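Local coordinates for protein vinylacetyl-CoA Delta-isomerase (Nitrosopumilus maritimus SCM1, PDB 6VJR) that probably dehydrates 4-hydroxybutyryl-CoA and isomerises vinylacetyl-CoA, and binds FAD, a [4Fe-4S] cluster and a separate iron ion, at residues P33-S38 and G251-L256; N40-T45 and C97-V102; N140-G145 and I191-I196. One frame throughout, in Å; residues are numbered along the deposited sequence. Where two conformers were deposited one is given.

Interaction 1 of 3, residues P33-S38 and G251-L256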
loop_
_atom_site.group_PDB
_atom_site.type_symbol
_atom_site.label_atom_id
_atom_site.label_comp_id
_atom_site.label_asym_id
_atom_site.label_seq_id
_atom_site.Cartn_x
_atom_site.Cartn_y
_atom_site.Cartn_z
ATOM N N PRO A 33 -8.511 15.828 37.087
ATOM C CA PRO A 33 -7.305 15.655 36.278
ATOM C C PRO A 33 -7.480 14.910 34.955
ATOM O O PRO A 33 -6.664 15.052 34.054
ATOM C CB PRO A 33 -6.356 14.854 37.156
ATOM C CG PRO A 33 -7.076 14.559 38.426
ATOM C CD PRO A 33 -8.420 15.212 38.418
ATOM N N MET A 34 -8.549 14.131 34.807
ATOM C CA MET A 34 -8.767 13.453 33.541
ATOM C C MET A 34 -9.372 14.384 32.503
ATOM O O MET A 34 -9.192 14.167 31.295
ATOM C CB MET A 34 -9.660 12.224 33.721
ATOM C CG MET A 34 -9.795 11.382 32.484
ATOM S SD MET A 34 -10.566 9.794 32.806
ATOM C CE MET A 34 -11.540 9.540 31.302
ATOM N N ILE A 35 -10.048 15.428 32.971
ATOM C CA ILE A 35 -10.809 16.332 32.123
ATOM C C ILE A 35 -10.015 17.608 31.841
ATOM O O ILE A 35 -10.123 18.194 30.757
ATOM C CB ILE A 35 -12.172 16.623 32.757
ATOM C CG1 ILE A 35 -12.943 15.324 33.061
ATOM C CG2 ILE A 35 -12.991 17.599 31.902
ATOM C CD1 ILE A 35 -14.297 15.553 33.718
ATOM N N ARG A 36 -9.193 18.043 32.795
ATOM C CA ARG A 36 -8.535 19.324 32.667
ATOM C C ARG A 36 -7.696 19.404 31.384
ATOM O O ARG A 36 -7.662 20.440 30.739
ATOM C CB ARG A 36 -7.713 19.697 33.899
ATOM C CG ARG A 36 -6.960 21.019 33.784
ATOM C CD ARG A 36 -7.886 22.156 33.448
ATOM N NE ARG A 36 -7.167 23.421 33.607
ATOM C CZ ARG A 36 -7.105 24.147 34.709
ATOM N NH1 ARG A 36 -7.742 23.763 35.790
ATOM N NH2 ARG A 36 -6.356 25.224 34.743
ATOM N N PRO A 37 -6.979 18.365 30.919
ATOM C CA PRO A 37 -6.184 18.527 29.691
ATOM C C PRO A 37 -7.032 18.936 28.486
ATOM O O PRO A 37 -6.584 19.692 27.636
ATOM C CB PRO A 37 -5.534 17.141 29.506
ATOM C CG PRO A 37 -5.443 16.635 30.944
ATOM C CD PRO A 37 -6.749 17.061 31.565
ATOM N N SER A 38 -8.271 18.406 28.378
ATOM C CA SER A 38 -9.135 18.818 27.280
ATOM C C SER A 38 -9.547 20.293 27.381
ATOM O O SER A 38 -9.677 20.989 26.369
ATOM C CB SER A 38 -10.342 17.919 27.177
ATOM O OG SER A 38 -11.261 18.002 28.254
ATOM N N GLY A 251 -5.322 17.136 25.958
ATOM C CA GLY A 251 -6.032 15.935 25.534
ATOM C C GLY A 251 -7.389 16.295 24.944
ATOM O O GLY A 251 -7.794 17.477 24.885
ATOM N N GLY A 252 -8.122 15.250 24.584
ATOM C CA GLY A 252 -9.461 15.409 24.036
ATOM C C GLY A 252 -10.515 14.905 25.014
ATOM O O GLY A 252 -10.215 14.487 26.131
ATOM N N GLN A 253 -11.776 15.054 24.614
ATOM C CA GLN A 253 -12.904 14.722 25.466
ATOM C C GLN A 253 -14.048 14.280 24.570
ATOM O O GLN A 253 -14.386 15.002 23.627
ATOM C CB GLN A 253 -13.387 15.985 26.208
ATOM C CG GLN A 253 -14.787 15.872 26.830
ATOM C CD GLN A 253 -15.195 17.164 27.505
ATOM O OE1 GLN A 253 -15.957 17.979 26.968
ATOM N NE2 GLN A 253 -14.648 17.352 28.691
ATOM N N GLU A 254 -14.653 13.150 24.942
ATOM C CA GLU A 254 -15.895 12.699 24.346
ATOM C C GLU A 254 -16.861 12.309 25.460
ATOM O O GLU A 254 -16.440 11.814 26.526
ATOM C CB GLU A 254 -15.646 11.508 23.417
ATOM C CG GLU A 254 -14.595 11.780 22.341
ATOM C CD GLU A 254 -13.148 11.548 22.783
ATOM O OE1 GLU A 254 -12.842 10.499 23.410
ATOM O OE2 GLU A 254 -12.293 12.419 22.455
ATOM N N ALA A 255 -18.170 12.517 25.198
ATOM C CA ALA A 255 -19.185 12.018 26.115
ATOM C C ALA A 255 -20.454 11.667 25.333
ATOM O O ALA A 255 -20.689 12.182 24.247
ATOM C CB ALA A 255 -19.468 13.033 27.211
ATOM N N LEU A 256 -21.287 10.832 25.957
ATOM C CA LEU A 256 -22.641 10.550 25.513
ATOM C C LEU A 256 -23.576 11.545 26.193
ATOM O O LEU A 256 -23.604 11.649 27.418
ATOM C CB LEU A 256 -22.949 9.111 25.909
ATOM C CG LEU A 256 -24.347 8.593 25.583
ATOM C CD1 LEU A 256 -24.668 8.557 24.115
ATOM C CD2 LEU A 256 -24.563 7.249 26.236
HETATM O O HOH W 1 -8.919 15.569 29.011
#

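Interaction 2 of 3, residues N40-T45 and C97-V102. With SF4 (iron/sulfur cluster), chain E.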
loop_
_atom_site.group_PDB
_atom_site.type_symbol
_atom_site.label_atom_id
_atom_site.label_comp_id
_atom_site.label_asym_id
_atom_site.label_seq_id
_atom_site.Cartn_x
_atom_site.Cartn_y
_atom_site.Cartn_z
ATOM N N ASN A 40 -7.693 22.632 28.767
ATOM C CA ASN A 40 -6.486 23.354 28.395
ATOM C C ASN A 40 -6.384 23.508 26.883
ATOM O O ASN A 40 -5.919 24.540 26.399
ATOM C CB ASN A 40 -5.257 22.642 28.931
ATOM C CG ASN A 40 -5.094 22.727 30.429
ATOM O OD1 ASN A 40 -5.655 23.601 31.095
ATOM N ND2 ASN A 40 -4.284 21.851 30.981
ATOM N N ALA A 41 -6.727 22.451 26.153
ATOM C CA ALA A 41 -6.700 22.498 24.696
ATOM C C ALA A 41 -7.663 23.563 24.199
ATOM O O ALA A 41 -7.307 24.348 23.326
ATOM C CB ALA A 41 -6.988 21.133 24.119
ATOM N N VAL A 42 -8.906 23.564 24.694
ATOM C CA VAL A 42 -9.821 24.608 24.269
ATOM C C VAL A 42 -9.313 25.989 24.678
ATOM O O VAL A 42 -9.450 26.946 23.901
ATOM C CB VAL A 42 -11.245 24.357 24.776
ATOM C CG1 VAL A 42 -12.170 25.452 24.305
ATOM C CG2 VAL A 42 -11.745 22.987 24.338
ATOM N N ALA A 43 -8.717 26.117 25.873
ATOM C CA ALA A 43 -8.233 27.427 26.302
ATOM C C ALA A 43 -7.217 27.969 25.298
ATOM O O ALA A 43 -7.099 29.158 25.107
ATOM C CB ALA A 43 -7.628 27.338 27.674
ATOM N N GLU A 44 -6.395 27.091 24.717
ATOM C CA GLU A 44 -5.387 27.498 23.740
ATOM C C GLU A 44 -6.005 28.106 22.470
ATOM O O GLU A 44 -5.369 28.932 21.807
ATOM C CB GLU A 44 -4.409 26.358 23.434
ATOM C CG GLU A 44 -3.552 26.628 22.207
ATOM C CD GLU A 44 -2.537 27.767 22.256
ATOM O OE1 GLU A 44 -2.350 28.417 23.308
ATOM O OE2 GLU A 44 -1.949 28.033 21.159
ATOM N N THR A 45 -7.259 27.774 22.149
ATOM C CA THR A 45 -7.920 28.390 21.009
ATOM C C THR A 45 -8.196 29.871 21.287
ATOM O O THR A 45 -8.247 30.643 20.345
ATOM C CB THR A 45 -9.230 27.698 20.651
ATOM O OG1 THR A 45 -10.307 27.879 21.566
ATOM C CG2 THR A 45 -9.044 26.214 20.389
ATOM N N CYS A 97 -6.890 16.845 19.993
ATOM C CA CYS A 97 -8.125 17.440 19.526
ATOM C C CYS A 97 -8.507 18.645 20.388
ATOM O O CYS A 97 -8.811 18.472 21.561
ATOM C CB CYS A 97 -9.242 16.406 19.512
ATOM S SG CYS A 97 -10.841 17.169 19.111
ATOM N N PHE A 98 -8.570 19.839 19.791
ATOM C CA PHE A 98 -8.848 21.072 20.515
ATOM C C PHE A 98 -10.343 21.428 20.371
ATOM O O PHE A 98 -10.750 22.522 20.699
ATOM C CB PHE A 98 -7.863 22.190 20.100
ATOM C CG PHE A 98 -7.611 22.233 18.600
ATOM C CD1 PHE A 98 -8.514 22.866 17.758
ATOM C CD2 PHE A 98 -6.568 21.487 18.012
ATOM C CE1 PHE A 98 -8.289 22.895 16.376
ATOM C CE2 PHE A 98 -6.377 21.505 16.636
ATOM C CZ PHE A 98 -7.235 22.213 15.824
ATOM N N GLN A 99 -11.121 20.542 19.737
ATOM C CA GLN A 99 -12.561 20.413 19.944
ATOM C C GLN A 99 -13.456 21.418 19.223
ATOM O O GLN A 99 -14.612 21.089 18.964
ATOM C CB GLN A 99 -12.858 20.436 21.437
ATOM C CG GLN A 99 -12.267 19.249 22.163
ATOM C CD GLN A 99 -11.833 19.535 23.579
ATOM O OE1 GLN A 99 -12.666 19.777 24.469
ATOM N NE2 GLN A 99 -10.519 19.482 23.810
ATOM N N ARG A 100 -13.009 22.643 18.959
ATOM C CA ARG A 100 -13.950 23.715 18.611
ATOM C C ARG A 100 -14.308 23.743 17.095
ATOM O O ARG A 100 -15.176 24.528 16.653
ATOM C CB ARG A 100 -13.199 24.970 19.063
ATOM C CG ARG A 100 -14.053 26.096 19.604
ATOM C CD ARG A 100 -13.285 27.172 20.342
ATOM N NE ARG A 100 -14.112 28.376 20.313
ATOM C CZ ARG A 100 -13.723 29.542 20.714
ATOM N NH1 ARG A 100 -12.491 29.721 21.119
ATOM N NH2 ARG A 100 -14.593 30.564 20.693
ATOM N N CYS A 101 -13.652 22.896 16.289
ATOM C CA CYS A 101 -13.880 22.821 14.843
ATOM C C CYS A 101 -15.317 22.363 14.586
ATOM O O CYS A 101 -15.919 22.772 13.607
ATOM C CB CYS A 101 -12.923 21.858 14.121
ATOM S SG CYS A 101 -11.193 22.177 14.545
ATOM N N VAL A 102 -15.845 21.413 15.389
ATOM C CA VAL A 102 -17.153 20.827 15.090
ATOM C C VAL A 102 -18.241 21.901 15.049
ATOM O O VAL A 102 -19.077 21.981 14.121
ATOM C CB VAL A 102 -17.514 19.724 16.102
ATOM C CG1 VAL A 102 -18.658 18.902 15.568
ATOM C CG2 VAL A 102 -16.341 18.830 16.415
HETATM FE FE1 SF4 E . -12.048 17.364 14.679
HETATM FE FE2 SF4 E . -9.324 17.718 14.764
HETATM FE FE3 SF4 E . -10.707 17.901 16.959
HETATM FE FE4 SF4 E . -10.792 19.906 15.179
HETATM S S1 SF4 E . -9.038 19.317 16.440
HETATM S S2 SF4 E . -12.630 18.928 16.270
HETATM S S3 SF4 E . -10.764 18.662 13.207
HETATM S S4 SF4 E . -10.577 16.030 15.669
#

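Interaction 3 of 3, residues N140-G145 and I191-I196. With FAD (flavin-adenine dinucleotide), chain F.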
loop_
_atom_site.group_PDB
_atom_site.type_symbol
_atom_site.label_atom_id
_atom_site.label_comp_id
_atom_site.label_asym_id
_atom_site.label_seq_id
_atom_site.Cartn_x
_atom_site.Cartn_y
_atom_site.Cartn_z
ATOM N N ASN A 140 -18.274 35.309 22.751
ATOM C CA ASN A 140 -17.052 34.552 22.465
ATOM C C ASN A 140 -17.090 33.159 23.087
ATOM O O ASN A 140 -16.211 32.820 23.876
ATOM C CB ASN A 140 -15.786 35.318 22.828
ATOM C CG ASN A 140 -14.569 34.776 22.122
ATOM O OD1 ASN A 140 -14.665 33.937 21.216
ATOM N ND2 ASN A 140 -13.406 35.215 22.533
ATOM N N LEU A 141 -18.118 32.372 22.721
ATOM C CA LEU A 141 -18.446 31.098 23.359
ATOM C C LEU A 141 -17.927 29.902 22.556
ATOM O O LEU A 141 -17.562 30.017 21.386
ATOM C CB LEU A 141 -19.968 31.007 23.553
ATOM C CG LEU A 141 -20.558 32.180 24.343
ATOM C CD1 LEU A 141 -22.051 31.990 24.595
ATOM C CD2 LEU A 141 -19.811 32.403 25.651
ATOM N N VAL A 142 -17.924 28.753 23.218
ATOM C CA VAL A 142 -17.572 27.458 22.631
ATOM C C VAL A 142 -18.867 26.714 22.314
ATOM O O VAL A 142 -19.739 26.557 23.189
ATOM C CB VAL A 142 -16.680 26.668 23.609
ATOM C CG1 VAL A 142 -16.425 25.241 23.129
ATOM C CG2 VAL A 142 -15.360 27.402 23.883
ATOM N N ILE A 143 -18.961 26.260 21.049
ATOM C CA ILE A 143 -20.167 25.640 20.524
ATOM C C ILE A 143 -19.842 24.198 20.132
ATOM O O ILE A 143 -18.947 23.970 19.332
ATOM C CB ILE A 143 -20.667 26.396 19.288
ATOM C CG1 ILE A 143 -20.718 27.931 19.476
ATOM C CG2 ILE A 143 -22.006 25.807 18.819
ATOM C CD1 ILE A 143 -21.584 28.409 20.611
ATOM N N GLY A 144 -20.580 23.251 20.696
ATOM C CA GLY A 144 -20.543 21.860 20.289
ATOM C C GLY A 144 -21.447 21.600 19.074
ATOM O O GLY A 144 -22.502 22.194 18.934
ATOM N N GLY A 145 -21.096 20.561 18.295
ATOM C CA GLY A 145 -21.867 20.163 17.142
ATOM C C GLY A 145 -22.303 18.744 17.355
ATOM O O GLY A 145 -21.492 17.841 17.215
ATOM N N ILE A 191 -18.855 18.857 27.288
ATOM C CA ILE A 191 -18.799 19.292 28.675
ATOM C C ILE A 191 -18.015 20.606 28.804
ATOM O O ILE A 191 -18.236 21.362 29.749
ATOM C CB ILE A 191 -18.277 18.146 29.559
ATOM C CG1 ILE A 191 -19.312 16.993 29.536
ATOM C CG2 ILE A 191 -17.982 18.600 30.985
ATOM C CD1 ILE A 191 -18.697 15.654 29.896
ATOM N N ASN A 192 -17.112 20.861 27.845
ATOM C CA ASN A 192 -16.276 22.044 27.775
ATOM C C ASN A 192 -16.932 23.165 26.969
ATOM O O ASN A 192 -16.300 24.167 26.747
ATOM C CB ASN A 192 -14.913 21.689 27.176
ATOM C CG ASN A 192 -14.178 20.661 28.004
ATOM O OD1 ASN A 192 -14.513 20.426 29.167
ATOM N ND2 ASN A 192 -13.154 20.056 27.427
ATOM N N SER A 193 -18.175 22.967 26.527
ATOM C CA SER A 193 -18.877 23.892 25.660
ATOM C C SER A 193 -19.884 24.727 26.465
ATOM O O SER A 193 -20.347 24.307 27.531
ATOM C CB SER A 193 -19.614 23.141 24.560
ATOM O OG SER A 193 -18.774 22.367 23.699
ATOM N N HIS A 194 -20.276 25.872 25.896
ATOM C CA HIS A 194 -21.317 26.744 26.428
ATOM C C HIS A 194 -22.699 26.410 25.847
ATOM O O HIS A 194 -23.711 26.471 26.558
ATOM C CB HIS A 194 -20.944 28.214 26.219
ATOM C CG HIS A 194 -19.652 28.607 26.832
ATOM N ND1 HIS A 194 -18.525 28.812 26.070
ATOM C CD2 HIS A 194 -19.256 28.734 28.107
ATOM C CE1 HIS A 194 -17.517 29.159 26.871
ATOM N NE2 HIS A 194 -17.934 29.088 28.123
ATOM N N TRP A 195 -22.743 26.156 24.540
ATOM C CA TRP A 195 -23.939 25.762 23.818
ATOM C C TRP A 195 -23.625 24.532 22.982
ATOM O O TRP A 195 -22.493 24.389 22.533
ATOM C CB TRP A 195 -24.437 26.860 22.887
ATOM C CG TRP A 195 -24.939 28.066 23.624
ATOM C CD1 TRP A 195 -24.229 29.101 24.146
ATOM C CD2 TRP A 195 -26.313 28.318 23.941
ATOM N NE1 TRP A 195 -25.072 29.994 24.758
ATOM C CE2 TRP A 195 -26.356 29.535 24.648
ATOM C CE3 TRP A 195 -27.507 27.655 23.651
ATOM C CZ2 TRP A 195 -27.549 30.073 25.105
ATOM C CZ3 TRP A 195 -28.682 28.178 24.119
ATOM C CH2 TRP A 195 -28.699 29.377 24.825
ATOM N N ILE A 196 -24.653 23.729 22.729
ATOM C CA ILE A 196 -24.568 22.540 21.889
ATOM C C ILE A 196 -25.710 22.609 20.874
ATOM O O ILE A 196 -26.864 22.896 21.255
ATOM C CB ILE A 196 -24.673 21.294 22.764
ATOM C CG1 ILE A 196 -23.457 21.221 23.724
ATOM C CG2 ILE A 196 -24.771 20.059 21.886
ATOM C CD1 ILE A 196 -23.640 20.319 24.912
HETATM P PA FAD F . -21.085 2.805 12.741
HETATM O O1A FAD F . -22.040 3.549 11.900
HETATM O O2A FAD F . -21.634 1.818 13.690
HETATM O O5B FAD F . -19.966 2.250 11.753
HETATM C C5B FAD F . -19.342 0.958 11.947
HETATM C C4B FAD F . -19.115 0.333 10.602
HETATM O O4B FAD F . -20.387 -0.070 10.038
HETATM C C3B FAD F . -18.432 1.208 9.533
HETATM O O3B FAD F . -17.559 0.414 8.725
HETATM C C2B FAD F . -19.606 1.712 8.702
HETATM O O2B FAD F . -19.315 2.116 7.373
HETATM C C1B FAD F . -20.533 0.494 8.741
HETATM N N9A FAD F . -21.943 0.828 8.582
HETATM C C8A FAD F . -22.788 1.512 9.430
HETATM N N7A FAD F . -24.023 1.619 9.009
HETATM C C5A FAD F . -23.996 0.986 7.780
HETATM C C6A FAD F . -25.002 0.760 6.817
HETATM N N6A FAD F . -26.272 1.125 6.998
HETATM N N1A FAD F . -24.638 0.152 5.664
HETATM C C2A FAD F . -23.360 -0.245 5.525
HETATM N N3A FAD F . -22.337 -0.126 6.367
HETATM C C4A FAD F . -22.715 0.514 7.492
HETATM N N1 FAD F . -20.098 13.046 16.068
HETATM C C2 FAD F . -20.740 14.211 16.414
HETATM O O2 FAD F . -21.911 14.454 16.083
HETATM N N3 FAD F . -20.030 15.180 17.098
HETATM C C4 FAD F . -18.734 15.094 17.518
HETATM O O4 FAD F . -18.222 15.955 18.212
HETATM C C4X FAD F . -18.106 13.814 17.229
HETATM N N5 FAD F . -16.844 13.624 17.630
HETATM C C5X FAD F . -16.341 12.343 17.551
HETATM C C6 FAD F . -15.119 12.022 18.161
HETATM C C7 FAD F . -14.608 10.734 18.141
HETATM C C7M FAD F . -13.344 10.413 18.902
HETATM C C8 FAD F . -15.252 9.748 17.367
HETATM C C8M FAD F . -14.661 8.375 17.235
HETATM C C9 FAD F . -16.407 10.054 16.685
HETATM C C9A FAD F . -16.982 11.346 16.797
HETATM N N10 FAD F . -18.215 11.653 16.223
HETATM C C10 FAD F . -18.868 12.857 16.490
HETATM C "C1'" FAD F . -18.984 10.514 15.684
HETATM C "C2'" FAD F . -18.662 10.030 14.292
HETATM O "O2'" FAD F . -19.295 10.918 13.369
HETATM C "C3'" FAD F . -19.181 8.597 14.104
HETATM O "O3'" FAD F . -18.347 7.772 14.895
HETATM C "C4'" FAD F . -19.286 8.123 12.646
HETATM O "O4'" FAD F . -20.350 8.803 11.967
HETATM C "C5'" FAD F . -19.515 6.627 12.532
HETATM O "O5'" FAD F . -20.699 6.272 13.228
HETATM P P FAD F . -20.687 5.169 14.326
HETATM O O1P FAD F . -19.696 5.435 15.369
HETATM O O2P FAD F . -22.089 4.962 14.724
HETATM O O3P FAD F . -20.182 3.821 13.621
#

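Interaction 1 of 3, residues P33-S38 and G251-L256
The first turn of helix 36-51 packs here against the glycine-containing loop that leads into strand 254-259. The backbones meet at Ser38 and Gly251. Gly251 N gives a weak hydrogen bond to Pro37 O, 3.3 Å away and bent to 146°. Next to it, the Ser38 CA hydrogen points at Gly251 O, with CA and O 3.1 Å apart. Ser38 OG sits in the crowded position between its own N and carbonyl carbon (chi1 67°). This turns it back over the helix start, where it donates to Ile35 O at 2.8 Å, on a lone pair in the carbonyl plane. It is hydrogen-bonded to Asn192 ND2 as well. The same hydroxyl packs 3.6 Å from Gln253 CB. The Gln253 chain is extended and crosses Ile35 obliquely, so that its NE2 lies 3.6 Å from Ile35 CG2. A water joins the two backbones. It accepts from Ser38 N at 3.0 Å, lies 2.7 Å from Met34 O and makes a longer, weak bond with Gly252 O. Gln253 NE2 is hydrogen-bonded to Tyr228 OH of strand 224-228. Tyr228 packs on Ile35 and Ser38, so the helix start rests on both this loop and strand 224-228.

Interaction 2 of 3, residues N40-T45 and C97-V102
Helix 36-51 backs the loop that carries Cys97 and Cys101, a CxxxC pair binding the [4Fe-4S] cluster. Ala41 comes first along the helix. Its CB points at the loop and lies 4.2 Å from Phe98 CB, where the two backbones are nearest. Val42 follows and crosses Gln99 at about a right angle. Its CG2 branch, beside the backbone N, sits 3.3 Å from Gln99 OE1. The Gln99 chain bends at chi2, and NE2 turns back to Cys97 O at 3.0 Å in a nearly straight bond of 167°. This bond, with Ser38 O on NE2 and Asn192 ND2 on OE1, holds the amide. One turn on, Thr45 OG1 takes the crowded position between N and carbonyl carbon (chi1 71°). It donates to Val42 O, 2.7 Å away, and accepts from Arg100 NH1 at 2.9 Å. Thr45 OG1 lies in the guanidinium plane of Arg100, so the group is met at its edge. Arg100 also makes a cation-pi contact with Tyr46 of helix 36-51. On the cluster side, Cys97 SG binds FE3 at 2.3 Å and Cys101 SG binds FE4 at 2.4 Å. Sulfide S1 sits over the centre of the Phe98 ring, 3.3 Å above its plane.

Interaction 3 of 3, residues N140-G145 and I191-I196
Val142 O takes two N-H groups from consecutive residues. His194 N donates to it at 2.8 Å, in the carbonyl plane. Trp195 N adds a straighter but weak bond at 3.3 Å. The N-H of Val142 is used as well. Val142 N donates to His194 ND1 at 2.9 Å, almost perfectly straight (176°) and in the ring plane. The imidazole edge therefore stands in for a backbone acceptor. His194 NE2 bonds to Ser11 OG, so both ring nitrogens have partners and the rotation of the ring is fixed. Because ND1 accepts, the ring is most likely neutral, with its proton on NE2.

Leu141 closes over this ring. Its CD2 lies over one face, 4.0 Å from the ring centroid and shifted toward the rim, in a CH-pi contact. Its other branch, CD1, turns to the edge of the Trp195 indole, 3.6 Å from CD1 of that ring. From Ile143 and Trp195 onward the segments run as parallel neighbours in a four-stranded mixed sheet, strand 143-146 beside strand 195-198, consistent with the central beta domain of the acyl-CoA dehydrogenase-like fold. Ile143 pairs with Trp195, and Gly144 with Ile196. Gly144 N donates to Trp195 O at 2.9 Å, also in the carbonyl plane. Ile143 and Trp195 project from one face of the sheet, side by side, with Ile143 CD1 4.0 Å from Trp195 CB. On that face Trp195 also meets Phe132 edge-to-face, and Ile143 touches Val136 of helix 125-139. Ile196 points from the other face. Val142 turns its CG1 to Ser193 and its CG2 toward the His194 ring, and it packs also on Val42 and Tyr46 of helix 36-51. Strand 143-146 leads straight to the flavin: Gly145 O accepts from FAD N3 at 3.0 Å.

All three contacts are largely buried. Interactions 1 and 2 share helix 36-51, its start in interaction 1 and its next turns in interaction 2. Interaction 3 lies in the sheet beside that helix. Asn192 joins the three: its ND2 bonds to Ser38 OG and Gln99 OE1, and its OD1 weakly to Gln253 NE2. Gln99 NE2 also reaches Ser38 O, and Arg100 NH2 bonds weakly to Leu141 O. The chemistry differs with place. Interaction 1 rests on one weak backbone bond, a water and the packing of Ser38 and Gln253, interaction 2 on side chains behind the iron-sulfur cluster, and interaction 3 on sheet pairing that ends at the flavin.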